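Local coordinates for uncharacterized protein (Neisseria gonorrhoeae, PDB 5V77), which is of unknown function but belongs to the NGO_1070-like family and folds into an antiparallel beta sheet without helices, at residues 92-95 against 96-100. Residues are numbered along the deposited sequence; the frame is centred on the assembly and turned at random.
Sequences IIDV and GIIIK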
ATOM      1  N   ILE A  92     -11.602  -7.347   0.850  1.00 30.19           N
ATOM      2  CA  ILE A  92     -11.599  -7.041  -0.572  1.00 33.33           C
ATOM      3  C   ILE A  92     -12.489  -5.834  -0.805  1.00 30.55           C
ATOM      4  O   ILE A  92     -13.650  -5.819  -0.382  1.00 32.70           O
ATOM      5  CB  ILE A  92     -12.063  -8.233  -1.422  1.00 36.46           C
ATOM      6  CG1 ILE A  92     -11.103  -9.403  -1.228  1.00 38.19           C
ATOM      7  CG2 ILE A  92     -12.121  -7.829  -2.897  1.00 34.99           C
ATOM      8  CD1 ILE A  92     -11.463 -10.618  -2.043  1.00 45.15           C
ATOM      9  N   ILE A  93     -11.934  -4.814  -1.452  1.00 31.21           N
ATOM     10  CA  ILE A  93     -12.678  -3.637  -1.882  1.00 30.40           C
ATOM     11  C   ILE A  93     -12.701  -3.665  -3.400  1.00 33.63           C
ATOM     12  O   ILE A  93     -11.642  -3.680  -4.032  1.00 34.74           O
ATOM     13  CB  ILE A  93     -12.028  -2.343  -1.372  1.00 30.85           C
ATOM     14  CG1 ILE A  93     -12.025  -2.306   0.166  1.00 31.77           C
ATOM     15  CG2 ILE A  93     -12.722  -1.129  -1.987  1.00 32.22           C
ATOM     16  CD1 ILE A  93     -11.113  -1.238   0.743  1.00 29.15           C
ATOM     17  N   ASP A  94     -13.889  -3.684  -3.992  1.00 33.25           N
ATOM     18  CA  ASP A  94     -14.005  -3.774  -5.449  1.00 34.91           C
ATOM     19  C   ASP A  94     -14.948  -2.666  -5.909  1.00 36.15           C
ATOM     20  O   ASP A  94     -16.167  -2.827  -5.860  1.00 38.52           O
ATOM     21  CB  ASP A  94     -14.488  -5.157  -5.870  1.00 46.27           C
ATOM     22  CG  ASP A  94     -14.406  -5.384  -7.375  1.00 55.34           C
ATOM     23  OD1 ASP A  94     -14.360  -4.400  -8.146  1.00 51.31           O
ATOM     24  OD2 ASP A  94     -14.398  -6.561  -7.788  1.00 55.86           O
ATOM     25  N   VAL A  95     -14.380  -1.534  -6.335  1.00 38.66           N
ATOM     26  CA  VAL A  95     -15.162  -0.397  -6.818  1.00 39.39           C
ATOM     27  C   VAL A  95     -14.552   0.117  -8.114  1.00 46.36           C
ATOM     28  O   VAL A  95     -14.338   1.324  -8.291  1.00 44.23           O
ATOM     29  CB  VAL A  95     -15.237   0.719  -5.762  1.00 37.62           C
ATOM     30  CG1 VAL A  95     -16.053   0.248  -4.579  1.00 37.98           C
ATOM     31  CG2 VAL A  95     -13.844   1.121  -5.299  1.00 40.05           C
ATOM     32  N   GLY A  96     -14.280  -0.794  -9.034  1.00 39.23           N
ATOM     33  CA  GLY A  96     -13.545  -0.437 -10.229  1.00 47.27           C
ATOM     34  C   GLY A  96     -12.078  -0.545  -9.889  1.00 38.17           C
ATOM     35  O   GLY A  96     -11.384  -1.440 -10.366  1.00 43.42           O
ATOM     36  N   ILE A  97     -11.610   0.357  -9.029  1.00 34.42           N
ATOM     37  CA  ILE A  97     -10.356   0.136  -8.328  1.00 39.12           C
ATOM     38  C   ILE A  97     -10.537  -1.062  -7.405  1.00 30.87           C
ATOM     39  O   ILE A  97     -11.611  -1.259  -6.825  1.00 34.64           O
ATOM     40  CB  ILE A  97      -9.978   1.416  -7.565  1.00 40.58           C
ATOM     41  CG1 ILE A  97      -9.621   2.520  -8.565  1.00 43.07           C
ATOM     42  CG2 ILE A  97      -8.875   1.167  -6.563  1.00 39.52           C
ATOM     43  CD1 ILE A  97     -10.062   3.882  -8.130  1.00 49.51           C
ATOM     44  N   ILE A  98      -9.505  -1.888  -7.282  1.00 34.26           N
ATOM     45  CA  ILE A  98      -9.542  -3.068  -6.420  1.00 31.24           C
ATOM     46  C   ILE A  98      -8.428  -2.977  -5.387  1.00 29.12           C
ATOM     47  O   ILE A  98      -7.276  -2.690  -5.727  1.00 28.72           O
ATOM     48  CB  ILE A  98      -9.423  -4.366  -7.238  1.00 41.22           C
ATOM     49  CG1 ILE A  98     -10.642  -4.497  -8.157  1.00 45.15           C
ATOM     50  CG2 ILE A  98      -9.292  -5.570  -6.320  1.00 43.19           C
ATOM     51  CD1 ILE A  98     -10.811  -5.858  -8.785  1.00 56.41           C
ATOM     52  N   ILE A  99      -8.779  -3.220  -4.124  1.00 26.77           N
ATOM     53  CA  ILE A  99      -7.832  -3.289  -3.022  1.00 27.54           C
ATOM     54  C   ILE A  99      -8.060  -4.608  -2.298  1.00 29.07           C
ATOM     55  O   ILE A  99      -9.192  -4.917  -1.911  1.00 33.79           O
ATOM     56  CB  ILE A  99      -7.987  -2.107  -2.044  1.00 27.90           C
ATOM     57  CG1 ILE A  99      -7.616  -0.788  -2.729  1.00 30.61           C
ATOM     58  CG2 ILE A  99      -7.092  -2.329  -0.787  1.00 28.01           C
ATOM     59  CD1 ILE A  99      -8.144   0.454  -2.013  1.00 31.85           C
ATOM     60  N   LYS A 100      -6.991  -5.384  -2.111  1.00 23.48           N
ATOM     61  CA  LYS A 100      -7.061  -6.639  -1.368  1.00 24.59           C
ATOM     62  C   LYS A 100      -5.978  -6.607  -0.306  1.00 25.18           C
ATOM     63  O   LYS A 100      -4.828  -6.276  -0.609  1.00 25.51           O
ATOM     64  CB  LYS A 100      -6.843  -7.864  -2.266  1.00 30.94           C
ATOM     65  CG  LYS A 100      -7.907  -8.114  -3.327  1.00 37.00           C
ATOM     66  CD  LYS A 100      -7.668  -9.476  -3.987  1.00 44.60           C
ATOM     67  CE  LYS A 100      -8.672  -9.764  -5.091  1.00 63.50           C
ATOM     68  NZ  LYS A 100      -8.413 -11.079  -5.749  1.00 71.34           N
TER
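Ile-93 and Ile-99 face each other as a hydrogen-bonded antiparallel pair, joined by two backbone bonds. Ile-93 N donates to Ile-99 O over 2.8 Å and is almost straight at 177°; Ile-99 N returns the bond to Ile-93 O at 2.9 Å. Their side chains meet at the root, CB to CB 4.1 Å. Ile-93 O has that one hydrogen bond, from Ile-99 N, and a CA-H...O contact from Ile-98 CA at 3.2 Å besides.

The non-hydrogen-bonded pairs on both sides of it present the other face. Asp-94 and Ile-98 point the same way, side by side. Chi1 of Asp-94 swings its carboxylate away from the backbone N and alongside the isoleucine branch, OD1 3.7 Å from Ile-98 CG1 and OD2 3.8 Å from its CD1. Ile-92 and Lys-100 repeat this parallel lie, with Ile-92 CG1 4.0 Å from Lys-100 CG.

The turn closes through Val-95 N, which donates to Ile-97 O at 2.8 Å; the reverse bond, Ile-97 N to Val-95 O, is weak and bent. Together with phi 86° and psi -69° at Gly-96, it marks a classic gamma turn centred on this glycine, which adopts positive phi readily.

Outward, strand 75-84 flanks the hairpin beside Ile-92 and strand 43-58 beside Ile-98 and Lys-100, while Ile-77, Phe-55 and Leu-57 pack on the buried Ile-93/Ile-99 face. The chemistry thus differs by face: Ile-93 and Ile-99 make one apolar and buried, whereas the other mixes Ile-92 and Ile-98 with Asp-94 and Lys-100, aliphatic branches running beside charged chains, and backbone bonds fix the tight reversal.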